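Local coordinates for protein cytosolic ACYL coenzyme A thioester hydrolase (Mus musculus, PDB 2V1O) that hydrolyses fatty acyl-CoA thioesters, preferentially palmitoyl-CoA, to free fatty acids and coenzyme A, this chain being the N-terminal of its two hotdog domains, at residues T75-H80 and I125-Q130. Numbering follows the deposited sequence.
With COA (coenzyme A), chain G.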
ATOM      1  N   THR A  75      25.105 -16.179  -9.396  1.00 11.43           N
ATOM      2  CA  THR A  75      26.444 -16.668  -9.097  1.00 11.51           C
ATOM      3  C   THR A  75      26.617 -18.149  -9.421  1.00 11.51           C
ATOM      4  O   THR A  75      27.745 -18.644  -9.518  1.00 11.51           O
ATOM      5  CB  THR A  75      26.809 -16.377  -7.634  1.00 11.94           C
ATOM      6  OG1 THR A  75      25.763 -16.854  -6.773  1.00 11.60           O
ATOM      7  CG2 THR A  75      26.968 -14.871  -7.441  1.00 10.86           C
ATOM      8  N   TYR A  76      25.496 -18.852  -9.590  1.00 11.86           N
ATOM      9  CA  TYR A  76      25.520 -20.259  -9.988  1.00 11.76           C
ATOM     10  C   TYR A  76      24.196 -20.690 -10.611  1.00 11.56           C
ATOM     11  O   TYR A  76      23.130 -20.157 -10.270  1.00 11.48           O
ATOM     12  CB  TYR A  76      25.857 -21.173  -8.788  1.00 11.68           C
ATOM     13  CG  TYR A  76      26.100 -22.616  -9.180  1.00 12.77           C
ATOM     14  CD1 TYR A  76      27.282 -22.992  -9.824  1.00 11.49           C
ATOM     15  CD2 TYR A  76      25.139 -23.597  -8.938  1.00 12.14           C
ATOM     16  CE1 TYR A  76      27.503 -24.302 -10.204  1.00 13.54           C
ATOM     17  CE2 TYR A  76      25.353 -24.915  -9.317  1.00 11.99           C
ATOM     18  CZ  TYR A  76      26.540 -25.257  -9.944  1.00 12.11           C
ATOM     19  OH  TYR A  76      26.759 -26.551 -10.329  1.00 12.73           O
ATOM     20  N   THR A  77      24.272 -21.649 -11.533  1.00 11.30           N
ATOM     21  CA  THR A  77      23.080 -22.359 -11.997  1.00 11.73           C
ATOM     22  C   THR A  77      23.324 -23.871 -11.988  1.00 12.03           C
ATOM     23  O   THR A  77      24.387 -24.345 -12.410  1.00 12.28           O
ATOM     24  CB  THR A  77      22.602 -21.903 -13.409  1.00 11.56           C
ATOM     25  OG1 THR A  77      23.609 -22.191 -14.393  1.00 12.65           O
ATOM     26  CG2 THR A  77      22.239 -20.407 -13.432  1.00 11.70           C
ATOM     27  N   SER A  78      22.344 -24.611 -11.480  1.00 12.63           N
ATOM     28  CA  SER A  78      22.331 -26.066 -11.564  1.00 12.72           C
ATOM     29  C   SER A  78      21.370 -26.436 -12.696  1.00 13.25           C
ATOM     30  O   SER A  78      20.946 -25.555 -13.459  1.00 13.06           O
ATOM     31  CB  SER A  78      21.897 -26.684 -10.232  1.00 12.87           C
ATOM     32  OG  SER A  78      20.533 -26.387  -9.944  1.00 12.29           O
ATOM     33  N   LYS A  79      21.019 -27.719 -12.814  1.00 13.01           N
ATOM     34  CA  LYS A  79      20.122 -28.143 -13.890  1.00 13.31           C
ATOM     35  C   LYS A  79      18.759 -27.439 -13.826  1.00 12.49           C
ATOM     36  O   LYS A  79      18.231 -27.022 -14.858  1.00 12.48           O
ATOM     37  CB  LYS A  79      19.940 -29.666 -13.908  1.00 13.38           C
ATOM     38  CG  LYS A  79      19.158 -30.152 -15.132  1.00 14.41           C
ATOM     39  CD  LYS A  79      19.207 -31.655 -15.326  1.00 14.91           C
ATOM     40  CE  LYS A  79      18.312 -32.063 -16.489  1.00 17.24           C
ATOM     41  NZ  LYS A  79      18.427 -33.520 -16.805  1.00 19.90           N
ATOM     42  N   HIS A  80      18.220 -27.299 -12.614  1.00 11.93           N
ATOM     43  CA  HIS A  80      16.879 -26.745 -12.404  1.00 11.65           C
ATOM     44  C   HIS A  80      16.800 -25.637 -11.354  1.00 11.06           C
ATOM     45  O   HIS A  80      15.711 -25.335 -10.855  1.00 10.62           O
ATOM     46  CB  HIS A  80      15.895 -27.854 -12.013  1.00 11.71           C
ATOM     47  CG  HIS A  80      15.911 -29.034 -12.929  1.00 12.45           C
ATOM     48  ND1 HIS A  80      15.292 -29.033 -14.159  1.00 13.82           N
ATOM     49  CD2 HIS A  80      16.471 -30.259 -12.789  1.00 11.89           C
ATOM     50  CE1 HIS A  80      15.464 -30.209 -14.738  1.00 13.29           C
ATOM     51  NE2 HIS A  80      16.176 -30.971 -13.928  1.00 15.04           N
ATOM     52  N   ILE A 125      24.825 -20.239 -17.122  1.00 18.23           N
ATOM     53  CA  ILE A 125      25.427 -18.899 -17.141  1.00 19.28           C
ATOM     54  C   ILE A 125      26.879 -18.938 -17.597  1.00 19.83           C
ATOM     55  O   ILE A 125      27.521 -19.985 -17.556  1.00 20.31           O
ATOM     56  CB  ILE A 125      25.362 -18.179 -15.764  1.00 19.29           C
ATOM     57  CG1 ILE A 125      25.972 -19.038 -14.642  1.00 19.25           C
ATOM     58  CG2 ILE A 125      23.943 -17.745 -15.461  1.00 19.90           C
ATOM     59  CD1 ILE A 125      26.396 -18.235 -13.401  1.00 19.65           C
ATOM     60  N   VAL A 126      27.393 -17.794 -18.035  1.00 20.45           N
ATOM     61  CA  VAL A 126      28.814 -17.685 -18.336  1.00 20.81           C
ATOM     62  C   VAL A 126      29.581 -17.340 -17.052  1.00 21.01           C
ATOM     63  O   VAL A 126      29.142 -16.502 -16.257  1.00 20.93           O
ATOM     64  CB  VAL A 126      29.113 -16.698 -19.517  1.00 20.95           C
ATOM     65  CG1 VAL A 126      28.867 -15.241 -19.132  1.00 21.65           C
ATOM     66  CG2 VAL A 126      30.538 -16.886 -20.035  1.00 21.45           C
ATOM     67  N   TYR A 127      30.689 -18.042 -16.833  1.00 21.14           N
ATOM     68  CA  TYR A 127      31.626 -17.713 -15.756  1.00 21.50           C
ATOM     69  C   TYR A 127      32.871 -17.086 -16.367  1.00 21.69           C
ATOM     70  O   TYR A 127      33.325 -17.519 -17.426  1.00 21.47           O
ATOM     71  CB  TYR A 127      32.010 -18.968 -14.958  1.00 21.55           C
ATOM     72  CG  TYR A 127      30.821 -19.667 -14.334  1.00 21.35           C
ATOM     73  CD1 TYR A 127      30.355 -19.293 -13.076  1.00 21.81           C
ATOM     74  CD2 TYR A 127      30.162 -20.702 -15.008  1.00 21.56           C
ATOM     75  CE1 TYR A 127      29.257 -19.926 -12.497  1.00 21.51           C
ATOM     76  CE2 TYR A 127      29.063 -21.346 -14.441  1.00 21.73           C
ATOM     77  CZ  TYR A 127      28.617 -20.948 -13.181  1.00 22.21           C
ATOM     78  OH  TYR A 127      27.530 -21.567 -12.609  1.00 22.29           O
ATOM     79  N   LEU A 128      33.410 -16.063 -15.705  1.00 22.04           N
ATOM     80  CA  LEU A 128      34.675 -15.454 -16.117  1.00 22.62           C
ATOM     81  C   LEU A 128      35.852 -16.389 -15.820  1.00 22.81           C
ATOM     82  O   LEU A 128      36.817 -16.456 -16.586  1.00 22.54           O
ATOM     83  CB  LEU A 128      34.891 -14.099 -15.426  1.00 22.68           C
ATOM     84  CG  LEU A 128      33.943 -12.903 -15.630  1.00 23.42           C
ATOM     85  CD1 LEU A 128      33.446 -12.767 -17.071  1.00 24.03           C
ATOM     86  CD2 LEU A 128      32.769 -12.934 -14.645  1.00 23.44           C
ATOM     87  N   ARG A 129      35.762 -17.104 -14.700  1.00 23.33           N
ATOM     88  CA  ARG A 129      36.798 -18.049 -14.282  1.00 23.88           C
ATOM     89  C   ARG A 129      36.162 -19.362 -13.824  1.00 23.97           C
ATOM     90  O   ARG A 129      35.060 -19.359 -13.259  1.00 23.82           O
ATOM     91  CB  ARG A 129      37.645 -17.453 -13.155  1.00 23.79           C
ATOM     92  CG  ARG A 129      38.364 -16.151 -13.519  1.00 24.35           C
ATOM     93  CD  ARG A 129      39.216 -15.616 -12.370  1.00 24.75           C
ATOM     94  NE  ARG A 129      38.527 -15.674 -11.079  1.00 27.42           N
ATOM     95  CZ  ARG A 129      37.615 -14.797 -10.660  1.00 28.50           C
ATOM     96  NH1 ARG A 129      37.260 -13.771 -11.427  1.00 28.93           N
ATOM     97  NH2 ARG A 129      37.051 -14.954  -9.469  1.00 28.92           N
ATOM     98  N   GLN A 130      36.854 -20.476 -14.076  1.00 24.09           N
ATOM     99  CA  GLN A 130      36.373 -21.804 -13.667  1.00 24.47           C
ATOM    100  C   GLN A 130      36.136 -21.873 -12.158  1.00 24.02           C
ATOM    101  O   GLN A 130      35.217 -22.555 -11.701  1.00 24.06           O
ATOM    102  CB  GLN A 130      37.347 -22.907 -14.093  1.00 24.49           C
ATOM    103  CG  GLN A 130      36.799 -24.325 -13.878  1.00 25.60           C
ATOM    104  CD  GLN A 130      37.847 -25.405 -14.044  1.00 25.61           C
ATOM    105  OE1 GLN A 130      37.903 -26.078 -15.076  1.00 28.05           O
ATOM    106  NE2 GLN A 130      38.688 -25.581 -13.028  1.00 27.42           N
TER
HETATM  107  N1A COA G1162      16.427 -24.987  -2.081  1.00 21.02           N
HETATM  108  C2A COA G1162      17.219 -25.045  -3.204  1.00 21.40           C
HETATM  109  N3A COA G1162      16.849 -25.853  -4.254  1.00 21.23           N
HETATM  110  C4A COA G1162      15.703 -26.579  -4.170  1.00 20.74           C
HETATM  111  C5A COA G1162      14.883 -26.531  -3.051  1.00 21.09           C
HETATM  112  C6A COA G1162      15.255 -25.719  -1.993  1.00 20.93           C
HETATM  113  N6A COA G1162      14.514 -25.654  -0.889  1.00 21.04           N
HETATM  114  N7A COA G1162      13.826 -27.355  -3.264  1.00 21.85           N
HETATM  115  C8A COA G1162      13.966 -27.916  -4.484  1.00 21.25           C
HETATM  116  N9A COA G1162      15.119 -27.443  -5.048  1.00 21.64           N
HETATM  117  C1B COA G1162      15.605 -27.645  -6.413  1.00 21.11           C
HETATM  118  C2B COA G1162      16.207 -29.030  -6.600  1.00 22.07           C
HETATM  119  O2B COA G1162      17.521 -29.086  -6.092  1.00 21.82           O
HETATM  120  C3B COA G1162      16.089 -29.192  -8.108  1.00 21.14           C
HETATM  121  O3B COA G1162      17.177 -28.603  -8.796  1.00 22.85           O
HETATM  122  P3B COA G1162      18.361 -29.496  -9.432  1.00 22.47           P
HETATM  123  O7A COA G1162      19.123 -30.095  -8.296  1.00 22.70           O
HETATM  124  O8A COA G1162      17.737 -30.584 -10.273  1.00 23.11           O
HETATM  125  O9A COA G1162      19.249 -28.598 -10.256  1.00 22.85           O
HETATM  126  C4B COA G1162      14.833 -28.391  -8.451  1.00 21.99           C
HETATM  127  O4B COA G1162      14.542 -27.576  -7.331  1.00 22.50           O
HETATM  128  C5B COA G1162      13.634 -29.272  -8.784  1.00 22.70           C
HETATM  129  O5B COA G1162      13.468 -30.283  -7.814  1.00 24.57           O
HETATM  130  P1A COA G1162      12.151 -31.195  -7.872  1.00 26.82           P
HETATM  131  O1A COA G1162      11.838 -31.523  -9.306  1.00 27.62           O
HETATM  132  O2A COA G1162      12.380 -32.410  -7.001  1.00 25.82           O
HETATM  133  O3A COA G1162      10.954 -30.295  -7.280  1.00 26.61           O
HETATM  134  P2A COA G1162      10.532 -30.223  -5.734  1.00 27.76           P
HETATM  135  O4A COA G1162      11.721 -30.325  -4.809  1.00 26.38           O
HETATM  136  O5A COA G1162       9.451 -31.228  -5.406  1.00 27.37           O
HETATM  137  O6A COA G1162       9.880 -28.759  -5.665  1.00 27.77           O
HETATM  138  CBP COA G1162       9.852 -26.360  -5.588  1.00 25.26           C
HETATM  139  CCP COA G1162      10.714 -27.614  -5.733  1.00 26.55           C
HETATM  140  CDP COA G1162      10.773 -25.156  -5.358  1.00 26.06           C
HETATM  141  CEP COA G1162       9.113 -26.174  -6.914  1.00 26.61           C
HETATM  142  CAP COA G1162       8.882 -26.559  -4.414  1.00 24.18           C
HETATM  143  OAP COA G1162       9.578 -26.806  -3.209  1.00 22.98           O
HETATM  144  C9P COA G1162       7.942 -25.393  -4.224  1.00 22.45           C
HETATM  145  O9P COA G1162       6.868 -25.224  -5.100  1.00 22.40           O
HETATM  146  N8P COA G1162       8.190 -24.575  -3.210  1.00 21.87           N
HETATM  147  C7P COA G1162       7.482 -23.320  -3.034  1.00 22.35           C
HETATM  148  C6P COA G1162       8.027 -22.226  -3.952  1.00 20.06           C
HETATM  149  C5P COA G1162       7.273 -20.940  -3.693  1.00 20.89           C
HETATM  150  O5P COA G1162       6.092 -20.840  -4.069  1.00 19.80           O
HETATM  151  N4P COA G1162       7.944 -19.975  -3.060  1.00 21.81           N
HETATM  152  C3P COA G1162       7.296 -18.889  -2.328  1.00 25.57           C
HETATM  153  C2P COA G1162       6.457 -19.363  -1.120  1.00 25.87           C
HETATM  154  S1P COA G1162       5.660 -17.897  -0.429  1.00 33.47           S
HETATM  155  O   HOH W   1      26.792 -23.929 -13.541  1.00 31.28           O
HETATM  156  O   HOH W   2      26.064 -22.646 -15.851  1.00 38.86           O
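Tyr127 and Ile125 pack onto Thr75, Tyr76 and Thr77 in a surface contact, partly apolar and partly bridged by water, where the loop before helix 130-146 passes the end of strand 67-77. The phenol OH of Tyr127 ends 3.1 Å from CD1 of Tyr76, approaching that ring obliquely, and accepts a weak hydrogen bond from Thr77 N (3.4 Å, N-H...O 158°). In the plane of the Tyr127 ring, Thr75 O lies at its edge, 3.6 Å from CE1. One water joins Tyr127 OH (2.6 Å) to Thr77 O, to which it donates, so the phenol reaches Thr77 N directly, if weakly, and Thr77 O through water. A second water links Thr77 OG1 to Ile125 N. The methyls meet directly, Thr77 CG2 to Ile125 CG2 at 3.8 Å, while Ile125 CD1 rests against the backbone at Tyr76 N (4.0 Å). Strand 67-77 belongs to the antiparallel sheet of the hotdog fold, and a classic beta bulge sets the backbones of Thr75 and Tyr76 against the single residue Glu83 of strand 82-91; Thr75 OG1 also hydrogen-bonds to Glu83 OE1. Past the strand end the chain turns to coenzyme A: Ser78 OG, its chi1 of 67° setting it between backbone N and carbonyl carbon, donates to phosphate oxygen O9A (2.6 Å), which also accepts His80 N at 2.9 Å. Tyr140 and Lys144 of helix 130-146 hydrogen-bond to the same ligand.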